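AgaA (Rhizobium radiobacter, PDB 6HLX) binds the opine agropinic acid as the periplasmic substrate-binding component of an ABC transporter that imports it into the bacterium. Local coordinates at residues Val37-Asp42 against Thr473-Leu478; Asp178-Lys183 against Ser479-Lys484; Lys289-Tyr294 against Ala386-Asn391. One frame throughout, in Å; residues are numbered along the deposited sequence.

Contact 1: Val37-Asp42 against Thr473-Leu478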
loop_
_atom_site.group_PDB
_atom_site.type_symbol
_atom_site.label_atom_id
_atom_site.label_comp_id
_atom_site.label_asym_id
_atom_site.label_seq_id
_atom_site.Cartn_x
_atom_site.Cartn_y
_atom_site.Cartn_z
ATOM N N VAL A 37 -7.983 -1.614 -15.240
ATOM C CA VAL A 37 -8.678 -0.549 -14.513
ATOM C C VAL A 37 -7.691 0.063 -13.515
ATOM O O VAL A 37 -6.711 -0.585 -13.140
ATOM C CB VAL A 37 -9.925 -1.082 -13.763
ATOM C CG1 VAL A 37 -11.037 -1.495 -14.727
ATOM C CG2 VAL A 37 -9.565 -2.232 -12.810
ATOM N N ASN A 38 -7.952 1.294 -13.098
ATOM C CA ASN A 38 -7.173 1.935 -12.026
ATOM C C ASN A 38 -8.126 2.860 -11.320
ATOM O O ASN A 38 -9.122 3.271 -11.921
ATOM C CB ASN A 38 -5.990 2.710 -12.571
ATOM C CG ASN A 38 -4.870 1.807 -13.036
ATOM O OD1 ASN A 38 -4.652 1.632 -14.239
ATOM N ND2 ASN A 38 -4.144 1.190 -12.092
ATOM N N TYR A 39 -7.832 3.218 -10.051
ATOM C CA TYR A 39 -8.707 4.165 -9.369
ATOM C C TYR A 39 -8.528 5.572 -9.941
ATOM O O TYR A 39 -7.398 5.991 -10.211
ATOM C CB TYR A 39 -8.352 4.185 -7.879
ATOM C CG TYR A 39 -8.841 2.957 -7.138
ATOM C CD1 TYR A 39 -10.195 2.776 -6.862
ATOM C CD2 TYR A 39 -7.947 1.990 -6.689
ATOM C CE1 TYR A 39 -10.640 1.675 -6.127
ATOM C CE2 TYR A 39 -8.385 0.876 -5.969
ATOM C CZ TYR A 39 -9.729 0.729 -5.682
ATOM O OH TYR A 39 -10.135 -0.369 -4.956
ATOM N N GLY A 40 -9.637 6.289 -10.069
ATOM C CA GLY A 40 -9.690 7.692 -10.468
ATOM C C GLY A 40 -9.400 8.548 -9.243
ATOM O O GLY A 40 -9.390 8.039 -8.110
ATOM N N ILE A 41 -9.151 9.862 -9.451
ATOM C CA ILE A 41 -8.782 10.767 -8.358
ATOM C C ILE A 41 -9.886 10.917 -7.300
ATOM O O ILE A 41 -9.577 11.332 -6.183
ATOM C CB ILE A 41 -8.275 12.144 -8.875
ATOM C CG1 ILE A 41 -9.407 12.936 -9.590
ATOM C CG2 ILE A 41 -7.023 11.960 -9.753
ATOM C CD1 ILE A 41 -9.129 14.431 -9.775
ATOM N N ASP A 42 -11.157 10.590 -7.657
ATOM C CA ASP A 42 -12.305 10.639 -6.742
ATOM C C ASP A 42 -12.548 9.262 -6.076
ATOM O O ASP A 42 -13.496 9.105 -5.304
ATOM C CB ASP A 42 -13.567 11.072 -7.508
ATOM C CG ASP A 42 -13.946 10.197 -8.707
ATOM O OD1 ASP A 42 -13.192 9.215 -9.013
ATOM O OD2 ASP A 42 -14.979 10.487 -9.343
ATOM N N THR A 473 -4.364 6.993 -0.651
ATOM C CA THR A 473 -3.257 7.970 -0.624
ATOM C C THR A 473 -1.948 7.448 -1.241
ATOM O O THR A 473 -1.270 8.219 -1.935
ATOM C CB THR A 473 -3.031 8.559 0.779
ATOM O OG1 THR A 473 -1.993 9.559 0.718
ATOM C CG2 THR A 473 -2.673 7.493 1.827
ATOM N N PHE A 474 -1.599 6.169 -1.043
ATOM C CA PHE A 474 -0.342 5.645 -1.610
ATOM C C PHE A 474 -0.358 5.520 -3.152
ATOM O O PHE A 474 0.690 5.251 -3.753
ATOM C CB PHE A 474 0.068 4.319 -0.963
ATOM C CG PHE A 474 0.427 4.354 0.509
ATOM C CD1 PHE A 474 0.709 5.561 1.155
ATOM C CD2 PHE A 474 0.544 3.173 1.240
ATOM C CE1 PHE A 474 1.087 5.582 2.506
ATOM C CE2 PHE A 474 0.892 3.201 2.603
ATOM C CZ PHE A 474 1.159 4.401 3.224
ATOM N N GLN A 475 -1.558 5.672 -3.769
ATOM C CA GLN A 475 -1.713 5.622 -5.232
ATOM C C GLN A 475 -1.789 7.022 -5.832
ATOM O O GLN A 475 -2.076 7.156 -7.028
ATOM C CB GLN A 475 -2.963 4.822 -5.627
ATOM C CG GLN A 475 -2.866 3.357 -5.188
ATOM C CD GLN A 475 -3.948 2.531 -5.824
ATOM O OE1 GLN A 475 -4.563 2.950 -6.795
ATOM N NE2 GLN A 475 -4.192 1.346 -5.280
ATOM N N SER A 476 -1.541 8.068 -5.028
ATOM C CA SER A 476 -1.642 9.468 -5.484
ATOM C C SER A 476 -0.788 9.791 -6.709
ATOM O O SER A 476 -1.132 10.721 -7.463
ATOM C CB SER A 476 -1.325 10.445 -4.356
ATOM O OG SER A 476 -2.255 10.320 -3.290
ATOM N N GLY A 477 0.288 9.009 -6.923
ATOM C CA GLY A 477 1.131 9.182 -8.113
ATOM C C GLY A 477 0.352 9.056 -9.419
ATOM O O GLY A 477 0.759 9.625 -10.442
ATOM N N LEU A 478 -0.820 8.371 -9.394
ATOM C CA LEU A 478 -1.686 8.317 -10.588
ATOM C C LEU A 478 -2.091 9.724 -11.053
ATOM O O LEU A 478 -2.234 9.967 -12.260
ATOM C CB LEU A 478 -2.980 7.562 -10.259
ATOM C CG LEU A 478 -2.897 6.044 -10.314
ATOM C CD1 LEU A 478 -4.108 5.396 -9.592
ATOM C CD2 LEU A 478 -2.845 5.570 -11.775
HETATM O O HOH W 1 -5.316 2.168 -9.250
#
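Y39 and L478, with Q475, join the edge strand 37-39 of a five-stranded antiparallel sheet to the 3-10 segment 473-478 in this periplasmic binding protein; the latter segment reaches the agropinic acid pocket through F474. The Q475 amide comes up to the rim of the tyrosine: OE1 lies 3.5 Å from Y39 CD2, close to the ring plane, while the amide itself is turned 49° from that plane. Two torsions place it there. CG sits beside the backbone N (chi1 -63°), and beyond it the chain runs extended (chi2 -168°), long enough to carry the amide to the strand.

No direct hydrogen bond crosses the contact; a bridging water does the work instead. N38 pairs by its backbone with S46 on the next strand, so the N-H of Y39 faces outward from the sheet edge. It gives its hydrogen to the water at 2.8 Å from Y39 N, the N38 amide donates a second from ND2, and the water passes one on to Q475 OE1 at 2.7 Å. Asparagine suits its place because ND2 can donate to the water while OD1 accepts from G35 N; glutamine has the length to bring an acceptor to the same water. The tyrosine is also held at its far end, where its hydroxyl meets D129 and T384.

L478 supplies the apolar part, against L30 of helix 23-32 as well as the strand. The leucine divides its two methyls between neighbouring strand residues: CD2 rests 4.3 Å from N38 CB, and CD1 lies 3.4 Å from the carbonyl oxygen of Y39.

Contact 2: Asp178-Lys183 against Ser479-Lys484. With SO4 (sulfate ion), chain V; ACT (acetate ion), chain K.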
loop_
_atom_site.group_PDB
_atom_site.type_symbol
_atom_site.label_atom_id
_atom_site.label_comp_id
_atom_site.label_asym_id
_atom_site.label_seq_id
_atom_site.Cartn_x
_atom_site.Cartn_y
_atom_site.Cartn_z
ATOM N N ASP A 178 3.435 10.583 -26.096
ATOM C CA ASP A 178 2.495 11.252 -27.003
ATOM C C ASP A 178 1.333 10.382 -27.467
ATOM O O ASP A 178 0.257 10.913 -27.733
ATOM C CB ASP A 178 3.220 11.843 -28.212
ATOM C CG ASP A 178 4.099 13.033 -27.891
ATOM O OD1 ASP A 178 3.901 13.655 -26.819
ATOM O OD2 ASP A 178 4.975 13.351 -28.714
ATOM N N ASP A 179 1.554 9.067 -27.573
ATOM C CA ASP A 179 0.538 8.112 -28.043
ATOM C C ASP A 179 -0.352 7.570 -26.915
ATOM O O ASP A 179 -1.124 6.635 -27.148
ATOM C CB ASP A 179 1.184 6.976 -28.854
ATOM C CG ASP A 179 1.577 7.376 -30.273
ATOM O OD1 ASP A 179 1.165 8.476 -30.724
ATOM O OD2 ASP A 179 2.277 6.588 -30.933
ATOM N N TYR A 180 -0.307 8.214 -25.715
ATOM C CA TYR A 180 -1.187 7.834 -24.586
ATOM C C TYR A 180 -2.654 8.035 -25.014
ATOM O O TYR A 180 -2.963 8.932 -25.809
ATOM C CB TYR A 180 -0.851 8.671 -23.363
ATOM C CG TYR A 180 -1.637 8.314 -22.120
ATOM C CD1 TYR A 180 -1.622 7.017 -21.606
ATOM C CD2 TYR A 180 -2.341 9.286 -21.416
ATOM C CE1 TYR A 180 -2.277 6.706 -20.412
ATOM C CE2 TYR A 180 -2.988 8.988 -20.219
ATOM C CZ TYR A 180 -2.993 7.688 -19.744
ATOM O OH TYR A 180 -3.602 7.402 -18.553
ATOM N N TYR A 181 -3.547 7.156 -24.529
ATOM C CA TYR A 181 -4.944 7.133 -25.004
ATOM C C TYR A 181 -5.881 8.212 -24.461
ATOM O O TYR A 181 -7.018 8.300 -24.951
ATOM C CB TYR A 181 -5.564 5.747 -24.774
ATOM C CG TYR A 181 -5.425 5.236 -23.358
ATOM C CD1 TYR A 181 -6.335 5.604 -22.368
ATOM C CD2 TYR A 181 -4.392 4.368 -23.010
ATOM C CE1 TYR A 181 -6.215 5.126 -21.062
ATOM C CE2 TYR A 181 -4.257 3.888 -21.705
ATOM C CZ TYR A 181 -5.162 4.278 -20.734
ATOM O OH TYR A 181 -5.029 3.762 -19.464
ATOM N N LYS A 182 -5.453 9.029 -23.484
ATOM C CA LYS A 182 -6.328 10.091 -22.967
ATOM C C LYS A 182 -5.979 11.417 -23.618
ATOM O O LYS A 182 -4.816 11.832 -23.592
ATOM C CB LYS A 182 -6.222 10.208 -21.443
ATOM C CG LYS A 182 -6.675 8.963 -20.702
ATOM C CD LYS A 182 -6.657 9.170 -19.203
ATOM C CE LYS A 182 -6.997 7.886 -18.464
ATOM N NZ LYS A 182 -7.039 8.086 -16.978
ATOM N N LYS A 183 -6.985 12.084 -24.229
ATOM C CA LYS A 183 -6.786 13.372 -24.903
ATOM C C LYS A 183 -6.285 14.437 -23.907
ATOM O O LYS A 183 -6.808 14.538 -22.799
ATOM C CB LYS A 183 -8.118 13.817 -25.550
ATOM C CG LYS A 183 -7.953 14.970 -26.533
ATOM C CD LYS A 183 -9.301 15.551 -26.956
ATOM C CE LYS A 183 -9.225 16.373 -28.230
ATOM N NZ LYS A 183 -8.377 17.589 -28.088
ATOM N N SER A 479 -2.303 10.651 -10.099
ATOM C CA SER A 479 -2.780 11.996 -10.417
ATOM C C SER A 479 -1.734 12.865 -11.167
ATOM O O SER A 479 -2.064 13.975 -11.596
ATOM C CB SER A 479 -3.297 12.696 -9.160
ATOM O OG SER A 479 -2.227 13.165 -8.354
ATOM N N ILE A 480 -0.478 12.361 -11.329
ATOM C CA ILE A 480 0.547 13.135 -12.066
ATOM C C ILE A 480 0.103 13.407 -13.521
ATOM O O ILE A 480 0.566 14.364 -14.131
ATOM C CB ILE A 480 1.946 12.446 -11.992
ATOM C CG1 ILE A 480 3.127 13.448 -12.319
ATOM C CG2 ILE A 480 2.023 11.172 -12.853
ATOM C CD1 ILE A 480 3.431 14.466 -11.161
ATOM N N GLU A 481 -0.792 12.572 -14.074
ATOM C CA GLU A 481 -1.247 12.797 -15.453
ATOM C C GLU A 481 -2.116 14.055 -15.591
ATOM O O GLU A 481 -2.368 14.497 -16.710
ATOM C CB GLU A 481 -1.986 11.572 -16.002
ATOM C CG GLU A 481 -3.340 11.297 -15.360
ATOM C CD GLU A 481 -4.113 10.169 -16.021
ATOM O OE1 GLU A 481 -3.620 9.632 -17.034
ATOM O OE2 GLU A 481 -5.215 9.829 -15.539
ATOM N N ASN A 482 -2.636 14.573 -14.465
ATOM C CA ASN A 482 -3.489 15.774 -14.446
ATOM C C ASN A 482 -2.737 16.995 -13.937
ATOM O O ASN A 482 -3.307 18.085 -13.867
ATOM C CB ASN A 482 -4.640 15.538 -13.473
ATOM C CG ASN A 482 -5.501 14.352 -13.821
ATOM O OD1 ASN A 482 -5.770 14.073 -14.997
ATOM N ND2 ASN A 482 -5.962 13.652 -12.798
ATOM N N THR A 483 -1.519 16.783 -13.454
ATOM C CA THR A 483 -0.733 17.844 -12.824
ATOM C C THR A 483 -0.226 18.851 -13.851
ATOM O O THR A 483 0.176 18.466 -14.947
ATOM C CB THR A 483 0.368 17.213 -11.973
ATOM O OG1 THR A 483 -0.257 16.268 -11.070
ATOM C CG2 THR A 483 1.169 18.259 -11.178
ATOM N N LYS A 484 -0.251 20.131 -13.483
ATOM C CA LYS A 484 0.246 21.233 -14.323
ATOM C C LYS A 484 1.139 22.115 -13.464
ATOM O O LYS A 484 0.984 22.148 -12.242
ATOM C CB LYS A 484 -0.923 22.082 -14.862
ATOM C CG LYS A 484 -1.967 21.293 -15.646
ATOM C CD LYS A 484 -3.008 22.206 -16.273
ATOM C CE LYS A 484 -4.014 21.403 -17.063
ATOM N NZ LYS A 484 -4.853 22.263 -17.953
HETATM S S SO4 V . 5.798 8.803 -28.219
HETATM O O1 SO4 V . 5.968 9.802 -27.122
HETATM O O2 SO4 V . 6.414 9.346 -29.487
HETATM O O3 SO4 V . 4.371 8.548 -28.506
HETATM O O4 SO4 V . 6.497 7.557 -27.857
HETATM C C ACT K . -10.048 10.662 -16.958
HETATM O O ACT K . -10.283 11.643 -16.216
HETATM O OXT ACT K . -9.345 9.671 -16.638
HETATM C CH3 ACT K . -10.668 10.679 -18.375
#
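E481 holds Y180 and K182 at once, one carboxylate oxygen for each, fixing the connection of a beta-hairpin to a 3-10 turn. The phenol hydroxyl of Y180 donates to OE1, with OH 2.7 Å from E481 OE1, and the ammonium of K182 forms a salt bridge with the other oxygen, NZ to E481 OE2 being 2.9 Å. Both donors come in on syn lone pairs. The glutamate chain crosses each partner at about a right angle, and its carboxylate is turned 57° from the tyrosine ring, whose edge, not its face, meets OE1.

The first torsion of E481 puts CG between the backbone N and the carbonyl carbon (chi1 69°), after which the chain runs straight out to the loop; K182 reaches back just as fully extended. Glutamate suits the spot because its two oxygens let one carboxylate face the phenol and the ammonium together, and its charge answers those of K182 and R34. R34 bridges to OE1, E48 to K182, and an acetate ion accepts from K182 NZ at 2.8 Å from its OXT. Alternating signs of this kind probably keep E481 ionised despite its burial.

The hairpin loop joins strands 171-176 and 190-195 of the seven-stranded mixed sheet. E48 comes from strand 45-55 of the five-stranded sheet, while I480, next to E481, packs on V191 and Y193 of strand 190-195 and on F6 of strand 3-8.

Contact 3: Lys289-Tyr294 against Ala386-Asn391. With MES (2-(N-morpholino)-ethanesulfonic acid), chain F; EDO (1,2-ethanediol), chain B.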
loop_
_atom_site.group_PDB
_atom_site.type_symbol
_atom_site.label_atom_id
_atom_site.label_comp_id
_atom_site.label_asym_id
_atom_site.label_seq_id
_atom_site.Cartn_x
_atom_site.Cartn_y
_atom_site.Cartn_z
ATOM N N LYS A 289 -14.576 4.673 8.949
ATOM C CA LYS A 289 -15.999 4.981 8.855
ATOM C C LYS A 289 -16.402 4.795 7.389
ATOM O O LYS A 289 -15.643 5.184 6.499
ATOM C CB LYS A 289 -16.264 6.439 9.275
ATOM C CG LYS A 289 -17.709 6.662 9.717
ATOM C CD LYS A 289 -17.978 8.116 10.092
ATOM C CE LYS A 289 -19.403 8.349 10.555
ATOM N NZ LYS A 289 -20.388 8.259 9.441
ATOM N N GLY A 290 -17.539 4.146 7.151
ATOM C CA GLY A 290 -18.030 3.918 5.795
ATOM C C GLY A 290 -17.707 2.541 5.250
ATOM O O GLY A 290 -18.258 2.154 4.225
ATOM N N TYR A 291 -16.786 1.793 5.899
ATOM C CA TYR A 291 -16.460 0.436 5.452
ATOM C C TYR A 291 -17.246 -0.576 6.280
ATOM O O TYR A 291 -17.457 -0.369 7.476
ATOM C CB TYR A 291 -14.969 0.128 5.659
ATOM C CG TYR A 291 -14.069 0.680 4.581
ATOM C CD1 TYR A 291 -13.762 2.036 4.532
ATOM C CD2 TYR A 291 -13.455 -0.166 3.661
ATOM C CE1 TYR A 291 -12.908 2.551 3.555
ATOM C CE2 TYR A 291 -12.629 0.342 2.653
ATOM C CZ TYR A 291 -12.326 1.690 2.629
ATOM O OH TYR A 291 -11.492 2.180 1.645
ATOM N N MET A 292 -17.624 -1.700 5.665
ATOM C CA MET A 292 -18.304 -2.782 6.368
ATOM C C MET A 292 -17.386 -3.352 7.439
ATOM O O MET A 292 -16.166 -3.468 7.218
ATOM C CB MET A 292 -18.787 -3.850 5.386
ATOM C CG MET A 292 -19.927 -3.295 4.505
ATOM S SD MET A 292 -20.644 -4.522 3.405
ATOM C CE MET A 292 -19.261 -4.770 2.243
ATOM N N GLY A 293 -17.970 -3.594 8.615
ATOM C CA GLY A 293 -17.239 -4.042 9.792
ATOM C C GLY A 293 -17.042 -2.905 10.781
ATOM O O GLY A 293 -16.719 -3.155 11.947
ATOM N N TYR A 294 -17.217 -1.634 10.329
ATOM C CA TYR A 294 -17.073 -0.473 11.204
ATOM C C TYR A 294 -18.153 -0.547 12.286
ATOM O O TYR A 294 -19.305 -0.886 11.983
ATOM C CB TYR A 294 -17.265 0.843 10.419
ATOM C CG TYR A 294 -17.174 2.067 11.302
ATOM C CD1 TYR A 294 -15.942 2.647 11.597
ATOM C CD2 TYR A 294 -18.316 2.634 11.863
ATOM C CE1 TYR A 294 -15.851 3.768 12.426
ATOM C CE2 TYR A 294 -18.232 3.736 12.713
ATOM C CZ TYR A 294 -17.000 4.313 12.971
ATOM O OH TYR A 294 -16.920 5.420 13.775
ATOM N N ALA A 386 -14.466 -3.772 1.195
ATOM C CA ALA A 386 -14.270 -4.401 2.514
ATOM C C ALA A 386 -13.280 -5.572 2.451
ATOM O O ALA A 386 -12.663 -5.913 3.476
ATOM C CB ALA A 386 -15.591 -4.905 3.047
ATOM N N ASP A 387 -13.143 -6.215 1.266
ATOM C CA ASP A 387 -12.220 -7.348 1.118
ATOM C C ASP A 387 -10.738 -6.952 1.234
ATOM O O ASP A 387 -9.868 -7.829 1.171
ATOM C CB ASP A 387 -12.481 -8.171 -0.155
ATOM C CG ASP A 387 -11.745 -9.503 -0.148
ATOM O OD1 ASP A 387 -11.884 -10.254 0.847
ATOM O OD2 ASP A 387 -10.974 -9.757 -1.098
ATOM N N TRP A 388 -10.437 -5.653 1.466
ATOM C CA TRP A 388 -9.044 -5.262 1.758
ATOM C C TRP A 388 -8.562 -6.101 2.963
ATOM O O TRP A 388 -7.378 -6.399 3.094
ATOM C CB TRP A 388 -8.938 -3.760 2.103
ATOM C CG TRP A 388 -9.542 -3.333 3.423
ATOM C CD1 TRP A 388 -10.798 -2.833 3.626
ATOM C CD2 TRP A 388 -8.858 -3.235 4.693
ATOM N NE1 TRP A 388 -10.958 -2.471 4.951
ATOM C CE2 TRP A 388 -9.773 -2.682 5.621
ATOM C CE3 TRP A 388 -7.552 -3.557 5.135
ATOM C CZ2 TRP A 388 -9.417 -2.411 6.962
ATOM C CZ3 TRP A 388 -7.208 -3.310 6.467
ATOM C CH2 TRP A 388 -8.142 -2.772 7.370
ATOM N N LEU A 389 -9.506 -6.509 3.834
ATOM C CA LEU A 389 -9.206 -7.327 5.013
ATOM C C LEU A 389 -8.533 -8.658 4.683
ATOM O O LEU A 389 -7.742 -9.147 5.498
ATOM C CB LEU A 389 -10.491 -7.554 5.829
ATOM C CG LEU A 389 -11.073 -6.276 6.467
ATOM C CD1 LEU A 389 -12.563 -6.477 6.877
ATOM C CD2 LEU A 389 -10.201 -5.824 7.671
ATOM N N SER A 390 -8.874 -9.285 3.522
ATOM C CA SER A 390 -8.280 -10.602 3.201
ATOM C C SER A 390 -6.764 -10.508 3.086
ATOM O O SER A 390 -6.052 -11.410 3.517
ATOM C CB SER A 390 -8.831 -11.156 1.896
ATOM O OG SER A 390 -10.085 -11.770 2.119
ATOM N N ASN A 391 -6.281 -9.400 2.512
ATOM C CA ASN A 391 -4.858 -9.176 2.332
ATOM C C ASN A 391 -4.111 -9.177 3.688
ATOM O O ASN A 391 -2.979 -9.653 3.766
ATOM C CB ASN A 391 -4.641 -7.883 1.559
ATOM C CG ASN A 391 -3.196 -7.532 1.322
ATOM O OD1 ASN A 391 -2.357 -8.369 0.889
ATOM N ND2 ASN A 391 -2.873 -6.294 1.618
HETATM O O1 MES F . -15.204 5.078 0.710
HETATM C C2 MES F . -16.636 5.024 0.655
HETATM C C3 MES F . -17.167 3.782 1.335
HETATM N N4 MES F . -16.567 2.555 0.712
HETATM C C5 MES F . -15.071 2.658 0.716
HETATM C C6 MES F . -14.638 3.948 0.057
HETATM C C7 MES F . -17.080 1.322 1.413
HETATM C C8 MES F . -16.572 0.041 0.858
HETATM S S MES F . -17.403 -1.389 1.515
HETATM O O1S MES F . -18.819 -1.078 1.516
HETATM O O2S MES F . -16.868 -1.597 2.848
HETATM O O3S MES F . -17.080 -2.478 0.613
HETATM C C1 EDO B . -10.459 6.772 9.432
HETATM O O1 EDO B . -9.649 7.506 8.536
HETATM C C2 EDO B . -11.933 7.165 9.205
HETATM O O2 EDO B . -12.729 6.487 10.147
HETATM O O HOH W 2 -13.711 -3.314 5.750
#
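A type II beta turn, Y291 to Y294, packs with its first two residues, Y291 and M292, on A386 and W388 of the segment that leads into helix 388-393. The turn is closed by Y294 N donating to Y291 O at 3.1 Å. G293 takes its third position with a positive phi, where a CB would jam against the preceding carbonyl oxygen, so glycine belongs there.

Across the contact, Y291 and W388 stand nearly perpendicular, their planes at 88°. The closest approach is Y291 CD2 to W388 NE1, 3.6 Å. W388 adopts a chi1 of 70°, its CG lying between the backbone N and carbonyl carbon, which turns the indole back toward the tyrosine. W388 NE1 gives a weak hydrogen bond to a water that donates to M292 O, and F471 meets the indole edge-to-face. Large aromatics suit this partly buried seam, where each ring can cover several neighbours.

A MES molecule, probably from the crystallisation liquor, ties the two backbones together. Its sulfonate accepts from M292 N through O2S at 2.9 Å and from A386 N through O3S at 3.0 Å. Its morpholine ring lies over one face of Y291, displaced toward the rim, with MES C5 3.5 Å from Y291 CZ. MES is also hydrogen-bonded to K426 NZ.

M292 reaches toward helix 426-443, touching R429 and Y433. A386, small enough for close approach, receives the methionine's end: a bend at chi3 (-69°) brings M292 CE to 3.8 Å from A386 CB.

Contacts 1 and 2 use successive parts of one continuous 3-10 segment and touch each other, I41 CG2 of the first lying 3.6 Å from N482 ND2 of the second. Both are buried, yet contact 1, closer to the centre of the chain, relies on leucine packing and a water, whereas contact 2, farther out, relies on charge. Contact 3 is only partly buried and stands apart, its nearest atoms about 7 Å from contact 1 and about 17 Å from contact 2. It joins other elements, a turn and segment 386-391, through aromatic and apolar packing without a direct hydrogen bond, and its bridging water is held only weakly on the indole side.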